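Local coordinates for alpha-fucosidase (Bifidobacterium bifidum, PDB 2EAB), which probably hydrolyses alpha-1,2-linked L-fucose from glycans, this chain being the calcium-binding catalytic portion of a longer protein, at residues A[44-47]-A[48-52]; A[294-297]-A[298-301]; A[304-307]-A[308-312]; A[413-417]-A[418-422]. All coordinates share one frame; numbering follows the deposited sequence.

Contact 1: A[44-47]-A[48-52]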
loop_
_atom_site.group_PDB
_atom_site.type_symbol
_atom_site.label_atom_id
_atom_site.label_comp_id
_atom_site.label_asym_id
_atom_site.label_seq_id
_atom_site.Cartn_x
_atom_site.Cartn_y
_atom_site.Cartn_z
ATOM N N ASN A 44 17.265 11.419 -13.418
ATOM C CA ASN A 44 16.487 10.594 -12.500
ATOM C C ASN A 44 15.365 11.398 -11.854
ATOM O O ASN A 44 14.240 10.905 -11.701
ATOM C CB ASN A 44 17.384 9.979 -11.429
ATOM C CG ASN A 44 18.338 8.938 -11.988
ATOM O OD1 ASN A 44 18.090 8.346 -13.036
ATOM N ND2 ASN A 44 19.433 8.701 -11.271
ATOM N N ASN A 45 15.660 12.639 -11.480
ATOM C CA ASN A 45 14.622 13.507 -10.950
ATOM C C ASN A 45 13.522 13.775 -11.973
ATOM O O ASN A 45 12.334 13.787 -11.630
ATOM C CB ASN A 45 15.190 14.828 -10.452
ATOM C CG ASN A 45 14.110 15.729 -9.898
ATOM O OD1 ASN A 45 13.448 15.383 -8.920
ATOM N ND2 ASN A 45 13.887 16.865 -10.553
ATOM N N ARG A 46 13.908 13.997 -13.229
ATOM C CA ARG A 46 12.918 14.194 -14.280
ATOM C C ARG A 46 12.006 12.973 -14.384
ATOM O O ARG A 46 10.784 13.113 -14.501
ATOM C CB ARG A 46 13.577 14.498 -15.632
ATOM C CG ARG A 46 12.585 14.911 -16.725
ATOM C CD ARG A 46 12.175 16.378 -16.621
ATOM N NE ARG A 46 13.287 17.291 -16.896
ATOM C CZ ARG A 46 13.236 18.613 -16.742
ATOM N NH1 ARG A 46 12.122 19.206 -16.324
ATOM N NH2 ARG A 46 14.305 19.346 -17.014
ATOM N N TRP A 47 12.601 11.781 -14.330
ATOM C CA TRP A 47 11.830 10.539 -14.381
ATOM C C TRP A 47 10.686 10.542 -13.353
ATOM O O TRP A 47 9.519 10.296 -13.693
ATOM C CB TRP A 47 12.729 9.306 -14.168
ATOM C CG TRP A 47 11.896 8.060 -14.022
ATOM C CD1 TRP A 47 11.401 7.287 -15.027
ATOM C CD2 TRP A 47 11.413 7.485 -12.798
ATOM N NE1 TRP A 47 10.651 6.254 -14.509
ATOM C CE2 TRP A 47 10.638 6.357 -13.143
ATOM C CE3 TRP A 47 11.577 7.802 -11.443
ATOM C CZ2 TRP A 47 10.011 5.556 -12.181
ATOM C CZ3 TRP A 47 10.951 7.009 -10.486
ATOM C CH2 TRP A 47 10.181 5.899 -10.862
ATOM N N GLN A 48 11.021 10.817 -12.096
ATOM C CA GLN A 48 10.041 10.649 -11.017
ATOM C C GLN A 48 8.938 11.695 -11.037
ATOM O O GLN A 48 7.846 11.446 -10.526
ATOM C CB GLN A 48 10.709 10.628 -9.638
ATOM C CG GLN A 48 11.287 11.960 -9.201
ATOM C CD GLN A 48 11.714 11.971 -7.752
ATOM O OE1 GLN A 48 11.317 11.111 -6.960
ATOM N NE2 GLN A 48 12.512 12.964 -7.389
ATOM N N GLN A 49 9.215 12.859 -11.625
ATOM C CA GLN A 49 8.255 13.964 -11.591
ATOM C C GLN A 49 7.348 14.043 -12.812
ATOM O O GLN A 49 6.298 14.688 -12.756
ATOM C CB GLN A 49 8.965 15.310 -11.381
ATOM C CG GLN A 49 9.777 15.375 -10.099
ATOM C CD GLN A 49 9.982 16.784 -9.564
ATOM O OE1 GLN A 49 9.162 17.684 -9.787
ATOM N NE2 GLN A 49 11.069 16.972 -8.826
ATOM N N THR A 50 7.745 13.399 -13.905
ATOM C CA THR A 50 7.124 13.698 -15.201
ATOM C C THR A 50 6.631 12.514 -16.036
ATOM O O THR A 50 5.824 12.716 -16.942
ATOM C CB THR A 50 8.053 14.557 -16.105
ATOM O OG1 THR A 50 9.153 13.760 -16.544
ATOM C CG2 THR A 50 8.584 15.784 -15.376
ATOM N N THR A 51 7.110 11.300 -15.764
ATOM C CA THR A 51 6.763 10.158 -16.607
ATOM C C THR A 51 5.458 9.493 -16.168
ATOM O O THR A 51 5.009 9.667 -15.035
ATOM C CB THR A 51 7.906 9.118 -16.670
ATOM O OG1 THR A 51 8.115 8.558 -15.368
ATOM C CG2 THR A 51 9.198 9.760 -17.181
ATOM N N LEU A 52 4.856 8.731 -17.074
ATOM C CA LEU A 52 3.525 8.185 -16.836
ATOM C C LEU A 52 3.560 6.666 -16.744
ATOM O O LEU A 52 4.003 5.998 -17.675
ATOM C CB LEU A 52 2.541 8.670 -17.908
ATOM C CG LEU A 52 2.255 10.177 -17.873
ATOM C CD1 LEU A 52 1.485 10.630 -19.109
ATOM C CD2 LEU A 52 1.506 10.554 -16.594
#
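Helix 42-50 runs through Asn44-Thr50 with Gln48 N bonded to Asn44 O and Gln49 N to Asn45 O, and Thr51 is the first residue to leave helical backbone angles. On one flank, Asn45 OD1 accepts two amide donors. Gln48 NE2 approaches at 3.0 Å from Asn45 OD1, in the carbonyl plane and on a lone pair. Gln49 NE2 lies 2.9 Å from Asn45 OD1, tilted from that plane. The Asn45 amide stands nearly upright to both glutamine amides, at 82° and 88°. Outside partners fix the glutamine ends further: Gln48 OE1 takes Phe764 N, while Gln48 NE2 and Gln49 NE2 also reach Ala35 O and Ala33 O. The helix ends at Thr50 and passes through Thr51 into strand 52-55 of the N-terminal, family-65-like beta domain, and two threonine hydroxyls bind carbonyls four residues back. Thr50 OG1 donates to Arg46 O at 2.7 Å from above the carbonyl plane. Thr51 OG1 donates to Trp47 O at 2.8 Å, and chi1 of 64° tucks this hydroxyl between the backbone N and carbonyl carbon, over one face of the Trp47 indole. Along the indole's benzo side, Trp47 CE3 packs 3.3 Å from Gln48 CA, and Trp47 NE1 is bonded to Thr62 OG1.

Contact 2: A[294-297]-A[298-301]; sequences GETA and AEVN
Reciprocal hydrogen bonds between Thr296 and Glu299 make a capping box at the start of helix 297-314. In one direction Glu299 N donates to Thr296 OG1 over 3.1 Å, with an N-H...O angle of 158°, which places Thr296 at the N-cap. In the other, Thr296 N donates to Glu299 OE1 over 2.9 Å, along the anti lone pair of that oxygen. The Glu299 side chain reaches back because its CG lies anti to the carbonyl carbon (chi1 -72°) and the chain continues extended. A water extends the polar set, donating to both Gly294 O and Glu299 OE1, so the carboxylate oxygen is gripped by a backbone N-H and a water together. Backbone bonds then open the helix proper: Val300 N to Thr296 O at 3.0 Å and Asn301 N to Ala297 O at 2.9 Å. Nonpolar contact is slight, with Val300 CG2 3.9 Å from Glu295 CB and the two side chains crossing near a right angle. The Glu295 carboxylate is held by Thr293 OG1 and by a salt bridge to Arg303. The cap follows the loop after strand 273-282, and Asn301 rests against strand 228-235 while bonding to Asn243 of strand 241-250.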
loop_
_atom_site.group_PDB
_atom_site.type_symbol
_atom_site.label_atom_id
_atom_site.label_comp_id
_atom_site.label_asym_id
_atom_site.label_seq_id
_atom_site.Cartn_x
_atom_site.Cartn_y
_atom_site.Cartn_z
ATOM N N GLY A 294 14.265 -22.826 -9.899
ATOM C CA GLY A 294 15.045 -24.000 -10.296
ATOM C C GLY A 294 15.252 -24.098 -11.798
ATOM O O GLY A 294 15.901 -25.031 -12.276
ATOM N N GLU A 295 14.698 -23.148 -12.548
ATOM C CA GLU A 295 14.901 -23.092 -13.994
ATOM C C GLU A 295 16.341 -22.760 -14.338
ATOM O O GLU A 295 17.021 -22.053 -13.589
ATOM C CB GLU A 295 14.015 -22.021 -14.622
ATOM C CG GLU A 295 12.538 -22.310 -14.628
ATOM C CD GLU A 295 11.753 -21.071 -14.972
ATOM O OE1 GLU A 295 11.745 -20.132 -14.144
ATOM O OE2 GLU A 295 11.163 -21.022 -16.070
ATOM N N THR A 296 16.786 -23.262 -15.487
ATOM C CA THR A 296 18.030 -22.827 -16.099
ATOM C C THR A 296 17.766 -21.558 -16.901
ATOM O O THR A 296 16.609 -21.209 -17.157
ATOM C CB THR A 296 18.558 -23.882 -17.079
ATOM O OG1 THR A 296 17.616 -24.030 -18.146
ATOM C CG2 THR A 296 18.770 -25.227 -16.386
ATOM N N ALA A 297 18.834 -20.880 -17.311
ATOM C CA ALA A 297 18.719 -19.712 -18.184
ATOM C C ALA A 297 17.975 -20.051 -19.477
ATOM O O ALA A 297 17.157 -19.263 -19.950
ATOM C CB ALA A 297 20.087 -19.143 -18.493
ATOM N N ALA A 298 18.258 -21.227 -20.040
ATOM C CA ALA A 298 17.585 -21.685 -21.255
ATOM C C ALA A 298 16.078 -21.822 -21.052
ATOM O O ALA A 298 15.297 -21.426 -21.913
ATOM C CB ALA A 298 18.190 -23.003 -21.740
ATOM N N GLU A 299 15.678 -22.361 -19.903
ATOM C CA GLU A 299 14.259 -22.512 -19.584
ATOM C C GLU A 299 13.548 -21.171 -19.404
ATOM O O GLU A 299 12.427 -20.989 -19.893
ATOM C CB GLU A 299 14.070 -23.423 -18.368
ATOM C CG GLU A 299 14.372 -24.885 -18.689
ATOM C CD GLU A 299 14.426 -25.774 -17.464
ATOM O OE1 GLU A 299 14.935 -25.329 -16.415
ATOM O OE2 GLU A 299 13.968 -26.934 -17.559
ATOM N N VAL A 300 14.198 -20.228 -18.723
ATOM C CA VAL A 300 13.643 -18.876 -18.593
ATOM C C VAL A 300 13.491 -18.255 -19.984
ATOM O O VAL A 300 12.458 -17.666 -20.305
ATOM C CB VAL A 300 14.494 -17.965 -17.671
ATOM C CG1 VAL A 300 13.903 -16.560 -17.602
ATOM C CG2 VAL A 300 14.579 -18.555 -16.273
ATOM N N ASN A 301 14.519 -18.424 -20.813
ATOM C CA ASN A 301 14.497 -17.909 -22.175
ATOM C C ASN A 301 13.324 -18.452 -23.003
ATOM O O ASN A 301 12.638 -17.698 -23.690
ATOM C CB ASN A 301 15.826 -18.203 -22.869
ATOM C CG ASN A 301 15.895 -17.607 -24.251
ATOM O OD1 ASN A 301 15.926 -16.387 -24.411
ATOM N ND2 ASN A 301 15.898 -18.467 -25.267
HETATM O O HOH W 1 15.579 -26.825 -14.314
#

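Contact 3: A[304-307]-A[308-312]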
loop_
_atom_site.group_PDB
_atom_site.type_symbol
_atom_site.label_atom_id
_atom_site.label_comp_id
_atom_site.label_asym_id
_atom_site.label_seq_id
_atom_site.Cartn_x
_atom_site.Cartn_y
_atom_site.Cartn_z
ATOM N N VAL A 304 9.952 -16.894 -21.640
ATOM C CA VAL A 304 9.735 -15.519 -22.079
ATOM C C VAL A 304 9.424 -15.465 -23.578
ATOM O O VAL A 304 8.550 -14.714 -24.006
ATOM C CB VAL A 304 10.937 -14.615 -21.720
ATOM C CG1 VAL A 304 10.761 -13.217 -22.299
ATOM C CG2 VAL A 304 11.100 -14.536 -20.199
ATOM N N ALA A 305 10.120 -16.288 -24.363
ATOM C CA ALA A 305 9.874 -16.366 -25.807
ATOM C C ALA A 305 8.433 -16.757 -26.121
ATOM O O ALA A 305 7.817 -16.208 -27.040
ATOM C CB ALA A 305 10.846 -17.337 -26.466
ATOM N N LYS A 306 7.897 -17.695 -25.349
ATOM C CA LYS A 306 6.533 -18.168 -25.556
ATOM C C LYS A 306 5.506 -17.088 -25.214
ATOM O O LYS A 306 4.446 -17.024 -25.836
ATOM C CB LYS A 306 6.276 -19.440 -24.747
ATOM C CG LYS A 306 4.992 -20.168 -25.110
ATOM C CD LYS A 306 4.819 -21.427 -24.278
ATOM C CE LYS A 306 3.586 -22.212 -24.694
ATOM N NZ LYS A 306 2.329 -21.486 -24.380
ATOM N N VAL A 307 5.817 -16.240 -24.232
ATOM C CA VAL A 307 4.927 -15.132 -23.881
ATOM C C VAL A 307 4.726 -14.209 -25.081
ATOM O O VAL A 307 3.590 -13.911 -25.453
ATOM C CB VAL A 307 5.432 -14.312 -22.666
ATOM C CG1 VAL A 307 4.538 -13.100 -22.434
ATOM C CG2 VAL A 307 5.477 -15.176 -21.416
ATOM N N VAL A 308 5.825 -13.770 -25.695
ATOM C CA VAL A 308 5.723 -12.848 -26.830
ATOM C C VAL A 308 5.137 -13.520 -28.074
ATOM O O VAL A 308 4.374 -12.894 -28.813
ATOM C CB VAL A 308 7.052 -12.092 -27.147
ATOM C CG1 VAL A 308 7.416 -11.146 -26.012
ATOM C CG2 VAL A 308 8.204 -13.050 -27.435
ATOM N N GLN A 309 5.473 -14.791 -28.287
ATOM C CA GLN A 309 4.929 -15.536 -29.424
ATOM C C GLN A 309 3.425 -15.767 -29.284
ATOM O O GLN A 309 2.676 -15.547 -30.240
ATOM C CB GLN A 309 5.662 -16.867 -29.640
ATOM C CG GLN A 309 5.297 -17.565 -30.960
ATOM C CD GLN A 309 5.701 -16.754 -32.179
ATOM O OE1 GLN A 309 6.867 -16.407 -32.343
ATOM N NE2 GLN A 309 4.735 -16.450 -33.041
ATOM N N ASP A 310 2.985 -16.189 -28.099
ATOM C CA ASP A 310 1.560 -16.390 -27.839
ATOM C C ASP A 310 0.760 -15.108 -28.053
ATOM O O ASP A 310 -0.338 -15.142 -28.614
ATOM C CB ASP A 310 1.318 -16.915 -26.419
ATOM C CG ASP A 310 1.649 -18.397 -26.264
ATOM O OD1 ASP A 310 1.811 -19.109 -27.280
ATOM O OD2 ASP A 310 1.740 -18.858 -25.105
ATOM N N ALA A 311 1.318 -13.983 -27.607
ATOM C CA ALA A 311 0.675 -12.683 -27.765
ATOM C C ALA A 311 0.569 -12.288 -29.239
ATOM O O ALA A 311 -0.501 -11.882 -29.705
ATOM C CB ALA A 311 1.423 -11.623 -26.972
ATOM N N ALA A 312 1.677 -12.423 -29.968
ATOM C CA ALA A 312 1.706 -12.113 -31.395
ATOM C C ALA A 312 0.714 -12.974 -32.170
ATOM O O ALA A 312 0.049 -12.489 -33.089
ATOM C CB ALA A 312 3.104 -12.290 -31.943
HETATM O O HOH W 2 0.946 -21.701 -27.145
#
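Asp310 OD2 receives Lys306 NZ at 2.8 Å in a salt bridge, using the lone pair on the side of its other oxygen. This is an i to i+4 ion pair on helix 297-314, which packs on the large antiparallel sheet of the N-terminal beta domain. With Lys306 CG anti to the backbone N (chi1 -168°), the chain stays extended until a single bend at chi4 (-67°) turns NZ onto the carboxylate. The lysine chain crosses the acid at a slant, Lys306 CG lying 3.5 Å from Asp310 OD2. A water closes the ring, accepting from Lys306 NZ and donating to Asp310 OD1, so both carboxylate oxygens are tied to the same ammonium group, one directly and one through water. Underneath, Asp310 N donates to Lys306 O at 2.8 Å, with an N-H...O angle of 163°, joining the backbones of the same two residues.

The face turned to the sheet is aliphatic: Val304, Val307, Val308 and Ala311 all touch strand 273-282, and Val307 and Ala311 also meet Val190 of strand 190-197. On another flank Gln309 OE1 is bonded to Lys247 NZ of strand 241-250. Val308 CG1 stands anti to its carbonyl carbon, which puts the other methyl between the backbone N and the carbonyl carbon, and this branch, Val308 CG2, comes within 3.2 Å of Ala305 O.

Contact 4: A[413-417]-A[418-422]. With EDO (1,2-ethanediol), chain D.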
loop_
_atom_site.group_PDB
_atom_site.type_symbol
_atom_site.label_atom_id
_atom_site.label_comp_id
_atom_site.label_asym_id
_atom_site.label_seq_id
_atom_site.Cartn_x
_atom_site.Cartn_y
_atom_site.Cartn_z
ATOM N N THR A 413 19.095 3.619 -4.528
ATOM C CA THR A 413 17.636 3.683 -4.546
ATOM C C THR A 413 17.151 3.985 -3.137
ATOM O O THR A 413 17.534 3.290 -2.201
ATOM C CB THR A 413 17.061 2.366 -5.077
ATOM O OG1 THR A 413 17.457 2.223 -6.446
ATOM C CG2 THR A 413 15.543 2.332 -4.982
ATOM N N PRO A 414 16.308 5.028 -2.976
ATOM C CA PRO A 414 15.943 5.464 -1.626
ATOM C C PRO A 414 15.181 4.376 -0.886
ATOM O O PRO A 414 14.180 3.849 -1.396
ATOM C CB PRO A 414 15.054 6.687 -1.875
ATOM C CG PRO A 414 14.530 6.503 -3.257
ATOM C CD PRO A 414 15.637 5.837 -4.012
ATOM N N TRP A 415 15.678 4.029 0.298
ATOM C CA TRP A 415 15.110 2.950 1.114
ATOM C C TRP A 415 14.983 1.644 0.330
ATOM O O TRP A 415 14.136 0.807 0.641
ATOM C CB TRP A 415 13.761 3.348 1.735
ATOM C CG TRP A 415 13.793 4.633 2.498
ATOM C CD1 TRP A 415 14.298 4.835 3.747
ATOM C CD2 TRP A 415 13.290 5.901 2.058
ATOM N NE1 TRP A 415 14.150 6.158 4.110
ATOM C CE2 TRP A 415 13.530 6.832 3.092
ATOM C CE3 TRP A 415 12.659 6.339 0.886
ATOM C CZ2 TRP A 415 13.163 8.183 2.989
ATOM C CZ3 TRP A 415 12.297 7.684 0.785
ATOM C CH2 TRP A 415 12.547 8.585 1.833
ATOM N N GLY A 416 15.831 1.483 -0.687
ATOM C CA GLY A 416 15.839 0.284 -1.517
ATOM C C GLY A 416 14.576 0.010 -2.313
ATOM O O GLY A 416 14.437 -1.067 -2.883
ATOM N N SER A 417 13.662 0.982 -2.358
ATOM C CA SER A 417 12.308 0.785 -2.904
ATOM C C SER A 417 11.719 -0.524 -2.369
ATOM O O SER A 417 11.142 -1.327 -3.107
ATOM C CB SER A 417 12.309 0.831 -4.436
ATOM O OG SER A 417 10.979 0.839 -4.936
ATOM N N ASP A 418 11.879 -0.717 -1.066
ATOM C CA ASP A 418 11.653 -2.010 -0.436
ATOM C C ASP A 418 10.223 -2.191 0.091
ATOM O O ASP A 418 9.298 -1.468 -0.302
ATOM C CB ASP A 418 12.728 -2.271 0.648
ATOM C CG ASP A 418 12.585 -1.375 1.877
ATOM O OD1 ASP A 418 11.596 -0.626 1.951
ATOM O OD2 ASP A 418 13.452 -1.436 2.779
ATOM N N PHE A 419 10.051 -3.184 0.955
ATOM C CA PHE A 419 8.806 -3.393 1.684
ATOM C C PHE A 419 9.029 -2.835 3.087
ATOM O O PHE A 419 9.702 -3.453 3.916
ATOM C CB PHE A 419 8.425 -4.878 1.667
ATOM C CG PHE A 419 8.334 -5.435 0.276
ATOM C CD1 PHE A 419 9.344 -6.247 -0.229
ATOM C CD2 PHE A 419 7.267 -5.090 -0.558
ATOM C CE1 PHE A 419 9.280 -6.738 -1.529
ATOM C CE2 PHE A 419 7.196 -5.582 -1.862
ATOM C CZ PHE A 419 8.209 -6.407 -2.347
ATOM N N HIS A 420 8.502 -1.633 3.327
ATOM C CA HIS A 420 8.723 -0.912 4.580
ATOM C C HIS A 420 7.486 -1.101 5.433
ATOM O O HIS A 420 6.451 -0.469 5.191
ATOM C CB HIS A 420 8.979 0.582 4.335
ATOM C CG HIS A 420 10.364 1.022 4.691
ATOM N ND1 HIS A 420 10.661 1.819 5.777
ATOM C CD2 HIS A 420 11.544 0.758 4.089
ATOM C CE1 HIS A 420 11.965 2.029 5.818
ATOM N NE2 HIS A 420 12.525 1.389 4.808
ATOM N N MET A 421 7.590 -1.977 6.425
ATOM C CA MET A 421 6.412 -2.574 7.043
ATOM C C MET A 421 6.041 -1.955 8.390
ATOM O O MET A 421 5.408 -2.600 9.221
ATOM C CB MET A 421 6.610 -4.094 7.140
ATOM C CG MET A 421 5.325 -4.906 7.142
ATOM S SD MET A 421 5.637 -6.655 6.878
ATOM C CE MET A 421 6.293 -7.119 8.481
ATOM N N ASN A 422 6.397 -0.691 8.591
ATOM C CA ASN A 422 5.980 0.022 9.798
ATOM C C ASN A 422 5.262 1.333 9.466
ATOM O O ASN A 422 5.449 2.346 10.138
ATOM C CB ASN A 422 7.159 0.230 10.763
ATOM C CG ASN A 422 6.725 0.279 12.229
ATOM O OD1 ASN A 422 5.612 -0.112 12.584
ATOM N ND2 ASN A 422 7.617 0.755 13.088
HETATM C C1 EDO D . 4.093 4.157 12.957
HETATM O O1 EDO D . 4.428 5.622 13.140
HETATM C C2 EDO D . 5.466 3.393 13.119
HETATM O O2 EDO D . 6.334 3.718 11.938
#
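The side chains of Trp415 and His420 cross at about a right angle; the planes of the five-membered indole ring and the imidazole are inclined by 72°, with centroids 5.3 Å apart. The rings meet at a slant, and the pair joins a left-handed turn of residues 415-417, all with positive phi and psi, to the short strand 419-420 in the family-95 catalytic domain. Imidazole and indole meet near the base of the tryptophan side chain, His420 NE2 lying 3.8 Å from Trp415 CB and 4.0 Å from Trp415 CD1. The indole has its own edge-to-face partner in His761, and His420 touches Glu486 on the paired strand 486-487.

Between the two aromatic residues, Asp418 has chi1 at 70°, which sets its carboxylate between its backbone N and carbonyl carbon and brings it near Trp415 O. Ser417 OG is bonded to Asn396 OD1, and the Ser417 side chain lies about 10 Å from the bound calcium ion. Backbone bonds reaching three residues back define the turn: Gly416 N is bonded to Thr413 O at 2.9 Å and Ser417 N to Pro414 O, after which Asp418 N donates to Trp415 O at 3.2 Å from above the carbonyl plane.

Contacts 1 and 4 are buried, whereas contact 2 lies on the surface and contact 3 is partly buried. Contacts 2 and 3 share helix 297-314, their centres about 16 Å apart: the first supplies its N-terminal cap, the second an ion pair further along. Both rely on charged side chains and ordered water, fitting their more exposed places. Contact 1 instead uses neutral amides and hydroxyls to finish a short helix in the N-terminal domain, and contact 4 sets two aromatic rings round a turn in the catalytic domain. Contacts 1 and 4 belong to different domains, the N-terminal and the catalytic, but approach within about 7 Å at their nearest atoms, in the region of the calcium site.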